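Local coordinates for cobalamin (Vitamin B12) biosynthesis CbiX protein (Marinobacter aquaeolei, PDB 3LYH), which probably acts as a metal-binding lyase of the CbiX type, a chelatase-family protein putatively assigned to cobalamin (vitamin B12) biosynthesis, at residues P5-L10 and E63-V68; I9-G14 and A41-A46; T52-A57 and H93-R98. All coordinates share one frame; numbering follows the deposited sequence.

Contact 1 (P5-L10 and E63-V68); sequences PHQIIL and EQFTVV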
loop_
_atom_site.group_PDB
_atom_site.type_symbol
_atom_site.label_atom_id
_atom_site.label_comp_id
_atom_site.label_asym_id
_atom_site.label_seq_id
_atom_site.Cartn_x
_atom_site.Cartn_y
_atom_site.Cartn_z
ATOM N N PRO B 5 14.145 -19.426 16.057
ATOM C CA PRO B 5 12.980 -19.079 15.212
ATOM C C PRO B 5 12.871 -17.558 15.102
ATOM O O PRO B 5 13.110 -16.853 16.088
ATOM C CB PRO B 5 11.783 -19.611 16.003
ATOM C CG PRO B 5 12.204 -19.492 17.416
ATOM C CD PRO B 5 13.721 -19.705 17.446
ATOM N N HIS B 6 12.505 -17.083 13.915
ATOM C CA HIS B 6 12.565 -15.672 13.584
ATOM C C HIS B 6 11.155 -15.135 13.381
ATOM O O HIS B 6 10.389 -15.599 12.500
ATOM C CB HIS B 6 13.387 -15.487 12.332
ATOM C CG HIS B 6 13.860 -14.091 12.136
ATOM N ND1 HIS B 6 15.121 -13.682 12.522
ATOM C CD2 HIS B 6 13.241 -13.001 11.630
ATOM C CE1 HIS B 6 15.255 -12.396 12.246
ATOM N NE2 HIS B 6 14.135 -11.968 11.688
ATOM N N GLN B 7 10.795 -14.164 14.212
ATOM C CA GLN B 7 9.427 -13.626 14.189
ATOM C C GLN B 7 9.358 -12.535 13.164
ATOM O O GLN B 7 10.170 -11.628 13.194
ATOM C CB GLN B 7 9.057 -13.036 15.550
ATOM C CG GLN B 7 7.670 -12.363 15.608
ATOM C CD GLN B 7 6.478 -13.334 15.646
ATOM O OE1 GLN B 7 5.410 -13.064 15.044
ATOM N NE2 GLN B 7 6.629 -14.426 16.379
ATOM N N ILE B 8 8.385 -12.611 12.268
ATOM C CA ILE B 8 8.062 -11.515 11.371
ATOM C C ILE B 8 6.918 -10.715 11.997
ATOM O O ILE B 8 5.917 -11.264 12.437
ATOM C CB ILE B 8 7.607 -12.040 9.997
ATOM C CG1 ILE B 8 8.781 -12.673 9.240
ATOM C CG2 ILE B 8 6.933 -10.927 9.164
ATOM C CD1 ILE B 8 9.735 -11.604 8.603
ATOM N N ILE B 9 7.094 -9.402 12.039
ATOM C CA ILE B 9 6.055 -8.461 12.427
ATOM C C ILE B 9 5.738 -7.616 11.208
ATOM O O ILE B 9 6.608 -6.862 10.729
ATOM C CB ILE B 9 6.473 -7.561 13.608
ATOM C CG1 ILE B 9 6.836 -8.440 14.782
ATOM C CG2 ILE B 9 5.294 -6.650 14.024
ATOM C CD1 ILE B 9 7.364 -7.700 16.030
ATOM N N LEU B 10 4.511 -7.733 10.717
ATOM C CA LEU B 10 3.993 -6.874 9.634
ATOM C C LEU B 10 3.468 -5.644 10.297
ATOM O O LEU B 10 2.542 -5.746 11.095
ATOM C CB LEU B 10 2.915 -7.546 8.801
ATOM C CG LEU B 10 3.296 -8.855 8.136
ATOM C CD1 LEU B 10 2.159 -9.483 7.319
ATOM C CD2 LEU B 10 4.532 -8.735 7.321
ATOM N N GLU B 63 13.637 -14.436 20.210
ATOM C CA GLU B 63 14.544 -13.352 20.500
ATOM C C GLU B 63 14.910 -12.502 19.272
ATOM O O GLU B 63 15.474 -11.435 19.483
ATOM C CB GLU B 63 15.822 -13.901 21.154
ATOM C CG GLU B 63 15.548 -14.817 22.353
ATOM C CD GLU B 63 14.871 -14.118 23.542
ATOM O OE1 GLU B 63 14.974 -12.882 23.681
ATOM O OE2 GLU B 63 14.252 -14.830 24.370
ATOM N N GLN B 64 14.625 -12.995 18.050
ATOM C CA GLN B 64 15.056 -12.366 16.783
ATOM C C GLN B 64 13.790 -12.017 15.999
ATOM O O GLN B 64 12.893 -12.862 15.827
ATOM C CB GLN B 64 15.915 -13.312 15.938
ATOM C CG GLN B 64 17.261 -13.717 16.578
ATOM C CD GLN B 64 18.288 -12.610 16.580
ATOM O OE1 GLN B 64 18.242 -11.696 15.746
ATOM N NE2 GLN B 64 19.241 -12.689 17.520
ATOM N N PHE B 65 13.713 -10.760 15.563
ATOM C CA PHE B 65 12.545 -10.221 14.885
ATOM C C PHE B 65 12.971 -9.495 13.629
ATOM O O PHE B 65 14.079 -8.971 13.573
ATOM C CB PHE B 65 11.809 -9.213 15.795
ATOM C CG PHE B 65 11.281 -9.821 17.059
ATOM C CD1 PHE B 65 12.139 -10.059 18.136
ATOM C CD2 PHE B 65 9.924 -10.076 17.229
ATOM C CE1 PHE B 65 11.651 -10.649 19.325
ATOM C CE2 PHE B 65 9.423 -10.635 18.388
ATOM C CZ PHE B 65 10.286 -10.915 19.463
ATOM N N THR B 66 12.071 -9.447 12.656
ATOM C CA THR B 66 12.191 -8.557 11.501
ATOM C C THR B 66 10.835 -7.877 11.342
ATOM O O THR B 66 9.818 -8.549 11.251
ATOM C CB THR B 66 12.602 -9.279 10.213
ATOM O OG1 THR B 66 13.904 -9.870 10.424
ATOM C CG2 THR B 66 12.645 -8.328 8.999
ATOM N N VAL B 67 10.869 -6.553 11.393
ATOM C CA VAL B 67 9.711 -5.683 11.098
ATOM C C VAL B 67 9.678 -5.386 9.631
ATOM O O VAL B 67 10.650 -4.836 9.078
ATOM C CB VAL B 67 9.777 -4.389 11.923
ATOM C CG1 VAL B 67 8.656 -3.429 11.541
ATOM C CG2 VAL B 67 9.683 -4.708 13.445
ATOM N N VAL B 68 8.573 -5.780 9.003
ATOM C CA VAL B 68 8.300 -5.527 7.562
ATOM C C VAL B 68 7.174 -4.456 7.523
ATOM O O VAL B 68 6.001 -4.777 7.804
ATOM C CB VAL B 68 7.832 -6.776 6.809
ATOM C CG1 VAL B 68 7.573 -6.460 5.330
ATOM C CG2 VAL B 68 8.857 -7.916 6.917
#
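Strands 6-12 and 64-69 are the two inner neighbours of a four-stranded parallel sheet, the core of this alpha/beta chelatase-family fold, and their axes cross here at -23°. Side chains sort alternately onto the two faces. On the face of His6, Ile8 and Leu10, the imidazole does the most specific work. Its CG stands anti to the backbone N (chi1 -162°), which swings the ring across to the neighbouring strand and brings Gln64 O over the ring centre, 4.0 Å from its plane. Thr66 meets the ring at its edge, with His6 NE2 and Thr66 OG1 only 2.5 Å apart in a very short hydrogen bond that either group could donate. Thr66 OG1 has a second partner, Ser124 of the second subunit, whose Leu121 and Val117 pack on Ile8 and Leu10; this face is therefore part of the dimer interface. Farther along, Ile8 lies beside Thr66 and Leu10 beside Val68, each pair pointing the same way, with Leu10 CD2 3.9 Å from Val68 CB.

Phe65 shares the other face with Gln7, Ile9 and Val67. Its ring crosses Gln7 and Ile9 obliquely, CD2 lying 3.5 Å from Gln7 CB and 3.7 Å from Ile9 CD1, while Ala57 of helix 50-59 touches it. Between the faces, the backbone of 6-10 both gives and takes: Gln7 and Ile9 each donate through N and accept through O. The last of these bonds runs from Val68 N to Ile9 O, 2.8 Å long and nearly in line with the C=O.

Contact 2 (I9-G14 and A41-A46); sequences ILLAHG and AYMELA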
loop_
_atom_site.group_PDB
_atom_site.type_symbol
_atom_site.label_atom_id
_atom_site.label_comp_id
_atom_site.label_asym_id
_atom_site.label_seq_id
_atom_site.Cartn_x
_atom_site.Cartn_y
_atom_site.Cartn_z
ATOM N N ILE B 9 7.094 -9.402 12.039
ATOM C CA ILE B 9 6.055 -8.461 12.427
ATOM C C ILE B 9 5.738 -7.616 11.208
ATOM O O ILE B 9 6.608 -6.862 10.729
ATOM C CB ILE B 9 6.473 -7.561 13.608
ATOM C CG1 ILE B 9 6.836 -8.440 14.782
ATOM C CG2 ILE B 9 5.294 -6.650 14.024
ATOM C CD1 ILE B 9 7.364 -7.700 16.030
ATOM N N LEU B 10 4.511 -7.733 10.717
ATOM C CA LEU B 10 3.993 -6.874 9.634
ATOM C C LEU B 10 3.468 -5.644 10.297
ATOM O O LEU B 10 2.542 -5.746 11.095
ATOM C CB LEU B 10 2.915 -7.546 8.801
ATOM C CG LEU B 10 3.296 -8.855 8.136
ATOM C CD1 LEU B 10 2.159 -9.483 7.319
ATOM C CD2 LEU B 10 4.532 -8.735 7.321
ATOM N N LEU B 11 4.061 -4.486 10.004
ATOM C CA LEU B 11 3.760 -3.255 10.745
ATOM C C LEU B 11 2.930 -2.302 9.926
ATOM O O LEU B 11 3.376 -1.842 8.893
ATOM C CB LEU B 11 5.015 -2.546 11.245
ATOM C CG LEU B 11 4.779 -1.356 12.191
ATOM C CD1 LEU B 11 4.176 -1.827 13.458
ATOM C CD2 LEU B 11 6.114 -0.611 12.452
ATOM N N ALA B 12 1.726 -1.989 10.463
ATOM C CA ALA B 12 0.780 -1.036 9.798
ATOM C C ALA B 12 0.565 0.218 10.678
ATOM O O ALA B 12 0.796 0.159 11.874
ATOM C CB ALA B 12 -0.596 -1.758 9.543
ATOM N N HIS B 13 0.111 1.349 10.125
ATOM C CA HIS B 13 -0.625 2.349 10.985
ATOM C C HIS B 13 -1.954 1.814 11.434
ATOM O O HIS B 13 -2.672 1.204 10.635
ATOM C CB HIS B 13 -0.942 3.637 10.212
ATOM C CG HIS B 13 0.152 4.635 10.212
ATOM N ND1 HIS B 13 0.819 5.004 11.362
ATOM C CD2 HIS B 13 0.706 5.352 9.204
ATOM C CE1 HIS B 13 1.759 5.882 11.057
ATOM N NE2 HIS B 13 1.712 6.108 9.755
ATOM N N GLY B 14 -2.333 2.106 12.675
ATOM C CA GLY B 14 -3.647 1.748 13.206
ATOM C C GLY B 14 -4.632 2.893 13.061
ATOM O O GLY B 14 -4.296 3.981 12.609
ATOM N N ALA B 41 1.087 -6.043 13.508
ATOM C CA ALA B 41 1.058 -5.123 14.635
ATOM C C ALA B 41 0.820 -3.726 14.077
ATOM O O ALA B 41 1.095 -3.436 12.897
ATOM C CB ALA B 41 2.356 -5.173 15.473
ATOM N N TYR B 42 0.273 -2.871 14.941
ATOM C CA TYR B 42 -0.073 -1.515 14.597
ATOM C C TYR B 42 0.787 -0.525 15.414
ATOM O O TYR B 42 0.972 -0.677 16.610
ATOM C CB TYR B 42 -1.546 -1.257 14.908
ATOM C CG TYR B 42 -2.476 -2.098 14.068
ATOM C CD1 TYR B 42 -2.738 -1.735 12.768
ATOM C CD2 TYR B 42 -3.107 -3.224 14.592
ATOM C CE1 TYR B 42 -3.596 -2.500 11.976
ATOM C CE2 TYR B 42 -3.980 -3.998 13.811
ATOM C CZ TYR B 42 -4.209 -3.614 12.510
ATOM O OH TYR B 42 -5.052 -4.334 11.715
HETATM N N MSE B 43 1.298 0.469 14.718
HETATM C CA MSE B 43 2.155 1.514 15.292
HETATM C C MSE B 43 1.419 2.292 16.402
HETATM O O MSE B 43 2.018 2.654 17.399
HETATM C CB MSE B 43 2.635 2.440 14.158
HETATM C CG MSE B 43 3.856 3.353 14.441
HETATM SE SE MSE B 43 4.440 4.228 12.805
HETATM C CE MSE B 43 3.898 2.750 11.799
ATOM N N GLU B 44 0.114 2.516 16.213
ATOM C CA GLU B 44 -0.708 3.192 17.195
ATOM C C GLU B 44 -2.180 2.937 16.996
ATOM O O GLU B 44 -2.578 2.391 15.977
ATOM C CB GLU B 44 -0.502 4.698 17.082
ATOM C CG GLU B 44 -1.014 5.300 15.781
ATOM C CD GLU B 44 -0.069 5.074 14.657
ATOM O OE1 GLU B 44 1.056 5.554 14.802
ATOM O OE2 GLU B 44 -0.428 4.392 13.654
ATOM N N LEU B 45 -2.990 3.409 17.947
ATOM C CA LEU B 45 -4.470 3.459 17.875
ATOM C C LEU B 45 -5.253 2.133 17.781
ATOM O O LEU B 45 -6.491 2.129 17.906
ATOM C CB LEU B 45 -4.930 4.385 16.753
ATOM C CG LEU B 45 -4.409 5.821 16.797
ATOM C CD1 LEU B 45 -4.719 6.524 15.465
ATOM C CD2 LEU B 45 -4.969 6.590 17.968
ATOM N N ALA B 46 -4.573 1.020 17.531
ATOM C CA ALA B 46 -5.226 -0.283 17.449
ATOM C C ALA B 46 -4.334 -1.324 18.098
ATOM O O ALA B 46 -3.118 -1.135 18.164
ATOM C CB ALA B 46 -5.532 -0.657 15.977
#
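One carboxylate oxygen, Glu44 OE2, is gripped by two donors just beyond the ends of the strands. His13 ND1 gives it a 2.7 Å hydrogen bond, approaching from above the carboxylate plane but close to the plane of its own ring. Gly14 N supplies the other at 3.1 Å, on the anti lone pair. Glu44 reaches back because its CG takes the crowded position between N and carbonyl carbon (chi1 67°) and the chain bends again at chi2. Gly14 fits so tightly, its CA 3.0 Å from Glu44 O, that any side chain here would collide with that oxygen. Beside the imidazole runs Met43, labelled as selenomethionine, its SE 3.6 Å from His13 CE1, obliquely to the ring.

Before this turn, strands 6-12 and 38-42 pair in parallel within a beta-alpha-beta unit; Ala12 takes a bond from Met43 N and gives one to Ala41 O. Ile9 CG2 butts against Ala41 CB at 3.6 Å, while Ala12 CB meets the Tyr42 ring, whose hydroxyl bonds Glu25 of helix 18-34. With ND1 as donor to a carboxylate, His13 would probably have a raised pKa, and in its neutral form NE2 would be left as the basic nitrogen.

Contact 3 (T52-A57 and H93-R98); sequences TIVNRA and HGVTIR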
loop_
_atom_site.group_PDB
_atom_site.type_symbol
_atom_site.label_atom_id
_atom_site.label_comp_id
_atom_site.label_asym_id
_atom_site.label_seq_id
_atom_site.Cartn_x
_atom_site.Cartn_y
_atom_site.Cartn_z
ATOM N N THR B 52 3.135 -5.504 22.336
ATOM C CA THR B 52 2.348 -6.701 22.616
ATOM C C THR B 52 2.810 -7.902 21.829
ATOM O O THR B 52 2.912 -8.991 22.376
ATOM C CB THR B 52 0.835 -6.452 22.375
ATOM O OG1 THR B 52 0.361 -5.549 23.368
ATOM C CG2 THR B 52 0.042 -7.752 22.439
ATOM N N ILE B 53 3.118 -7.701 20.550
ATOM C CA ILE B 53 3.638 -8.789 19.738
ATOM C C ILE B 53 5.035 -9.220 20.200
ATOM O O ILE B 53 5.356 -10.425 20.247
ATOM C CB ILE B 53 3.613 -8.424 18.239
ATOM C CG1 ILE B 53 2.183 -8.179 17.758
ATOM C CG2 ILE B 53 4.275 -9.546 17.378
ATOM C CD1 ILE B 53 1.209 -9.349 17.979
ATOM N N VAL B 54 5.887 -8.250 20.518
ATOM C CA VAL B 54 7.243 -8.596 20.957
ATOM C C VAL B 54 7.177 -9.312 22.300
ATOM O O VAL B 54 7.804 -10.347 22.475
ATOM C CB VAL B 54 8.192 -7.368 20.994
ATOM C CG1 VAL B 54 9.481 -7.747 21.694
ATOM C CG2 VAL B 54 8.452 -6.827 19.576
ATOM N N ASN B 55 6.352 -8.778 23.201
ATOM C CA ASN B 55 6.138 -9.371 24.532
ATOM C C ASN B 55 5.670 -10.828 24.411
ATOM O O ASN B 55 6.144 -11.710 25.119
ATOM C CB ASN B 55 5.139 -8.513 25.320
ATOM C CG ASN B 55 5.285 -8.647 26.818
ATOM O OD1 ASN B 55 6.321 -8.303 27.383
ATOM N ND2 ASN B 55 4.232 -9.126 27.477
ATOM N N ARG B 56 4.771 -11.077 23.459
ATOM C CA ARG B 56 4.221 -12.404 23.208
ATOM C C ARG B 56 5.208 -13.401 22.578
ATOM O O ARG B 56 5.229 -14.579 22.956
ATOM C CB ARG B 56 2.978 -12.303 22.284
ATOM C CG ARG B 56 1.655 -12.016 22.973
ATOM C CD ARG B 56 0.490 -12.641 22.174
ATOM N NE ARG B 56 -0.785 -11.970 22.439
ATOM C CZ ARG B 56 -1.417 -11.120 21.620
ATOM N NH1 ARG B 56 -0.942 -10.805 20.409
ATOM N NH2 ARG B 56 -2.567 -10.572 22.022
ATOM N N ALA B 57 5.973 -12.959 21.587
ATOM C CA ALA B 57 6.946 -13.818 20.933
ATOM C C ALA B 57 8.057 -14.147 21.952
ATOM O O ALA B 57 8.523 -15.282 22.016
ATOM C CB ALA B 57 7.506 -13.139 19.686
ATOM N N HIS B 93 12.926 -5.261 26.084
ATOM C CA HIS B 93 12.719 -6.711 26.035
ATOM C C HIS B 93 13.989 -7.541 25.837
ATOM O O HIS B 93 13.900 -8.759 25.873
ATOM C CB HIS B 93 11.656 -7.052 24.975
ATOM C CG HIS B 93 10.322 -6.432 25.252
ATOM N ND1 HIS B 93 9.522 -6.828 26.303
ATOM C CD2 HIS B 93 9.652 -5.433 24.626
ATOM C CE1 HIS B 93 8.415 -6.106 26.307
ATOM N NE2 HIS B 93 8.468 -5.253 25.300
ATOM N N GLY B 94 15.155 -6.922 25.656
ATOM C CA GLY B 94 16.392 -7.664 25.363
ATOM C C GLY B 94 16.317 -8.565 24.117
ATOM O O GLY B 94 16.668 -9.755 24.144
ATOM N N VAL B 95 15.856 -7.984 23.019
ATOM C CA VAL B 95 15.752 -8.668 21.732
ATOM C C VAL B 95 16.466 -7.865 20.647
ATOM O O VAL B 95 16.860 -6.720 20.891
ATOM C CB VAL B 95 14.272 -8.888 21.343
ATOM C CG1 VAL B 95 13.591 -9.847 22.386
ATOM C CG2 VAL B 95 13.517 -7.577 21.262
ATOM N N THR B 96 16.639 -8.520 19.502
ATOM C CA THR B 96 17.234 -7.973 18.275
ATOM C C THR B 96 16.123 -7.881 17.212
ATOM O O THR B 96 15.456 -8.881 16.915
ATOM C CB THR B 96 18.383 -8.834 17.768
ATOM O OG1 THR B 96 19.355 -8.958 18.815
ATOM C CG2 THR B 96 19.076 -8.199 16.537
ATOM N N ILE B 97 15.919 -6.680 16.680
ATOM C CA ILE B 97 14.865 -6.407 15.700
ATOM C C ILE B 97 15.463 -5.690 14.501
ATOM O O ILE B 97 15.932 -4.560 14.643
ATOM C CB ILE B 97 13.723 -5.544 16.297
ATOM C CG1 ILE B 97 13.242 -6.098 17.627
ATOM C CG2 ILE B 97 12.555 -5.294 15.272
ATOM C CD1 ILE B 97 12.333 -5.116 18.424
ATOM N N ARG B 98 15.450 -6.361 13.346
ATOM C CA ARG B 98 15.834 -5.760 12.089
ATOM C C ARG B 98 14.630 -5.025 11.515
ATOM O O ARG B 98 13.524 -5.519 11.583
ATOM C CB ARG B 98 16.294 -6.816 11.104
ATOM C CG ARG B 98 16.731 -6.245 9.788
ATOM C CD ARG B 98 17.498 -7.259 8.921
ATOM N NE ARG B 98 16.646 -8.237 8.248
ATOM C CZ ARG B 98 15.979 -8.022 7.102
ATOM N NH1 ARG B 98 16.031 -6.839 6.470
ATOM N NH2 ARG B 98 15.256 -9.005 6.580
#
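Val54 and His93 bury the most surface here, with Asn55 a lesser third. Val54 projects from helix 50-59 with CG1 anti to its backbone N (chi1 169°), so that one methyl is carried up to the imidazole: CG1 sits 3.7 Å from His93 CD2 and 3.9 Å from His93 CG, obliquely to the ring. The His93 ring hangs from the last turn of helix 78-93. Asn55 comes in on the same side of the ring plane, farther round and also obliquely: its side chain crosses His93 at about a right angle, and Asn55 OD1 comes to 3.2 Å from His93 CE1, the amide and ring planes 58° apart.

This is a helix-on-sheet junction of the alpha/beta fold, where helix 50-59 meets the end of helix 78-93 and the start of edge strand 96-99. Gly94 turns the chain out of the helix with positive phi. Past it, Val95 CG2 lies 4.1 Å from Val54 CG1, and Ile97 CD1 approaches Val54 CG2 at 4.4 Å, so Val54 is met by three residues of 93-98. The polar end of the ring is tied elsewhere: His93 NE2 is hydrogen-bonded to Asp51, one turn before Asn55. An alanine in place of His93 would remove both that bond and the ring surface against Val54, and would probably loosen the junction between the two helices. His93 O takes a hydrogen bond from Lys58 NZ.

How the contacts relate
Contacts 1 and 2 share strand 6-12, which pairs with 64-69 along one edge and with 38-42 along the other, Ile9 and Leu10 belonging to both. Contact 1 is buried and backbone-bonded, one face looking into the dimer; contact 2 starts in the same core but runs out into a partly exposed turn where charged and polar groups take over. Contact 3, also largely buried, relies on side-chain packing of helix 50-59 instead. Strand 96-99 extends the sheet of contact 1, with Val67 N probably bonded to Arg98 O at 2.9 Å. Ile9 CD1 and Val54 CG2, 3.8 Å apart, link helix 50-59 to the strand that contacts 1 and 2 have in common.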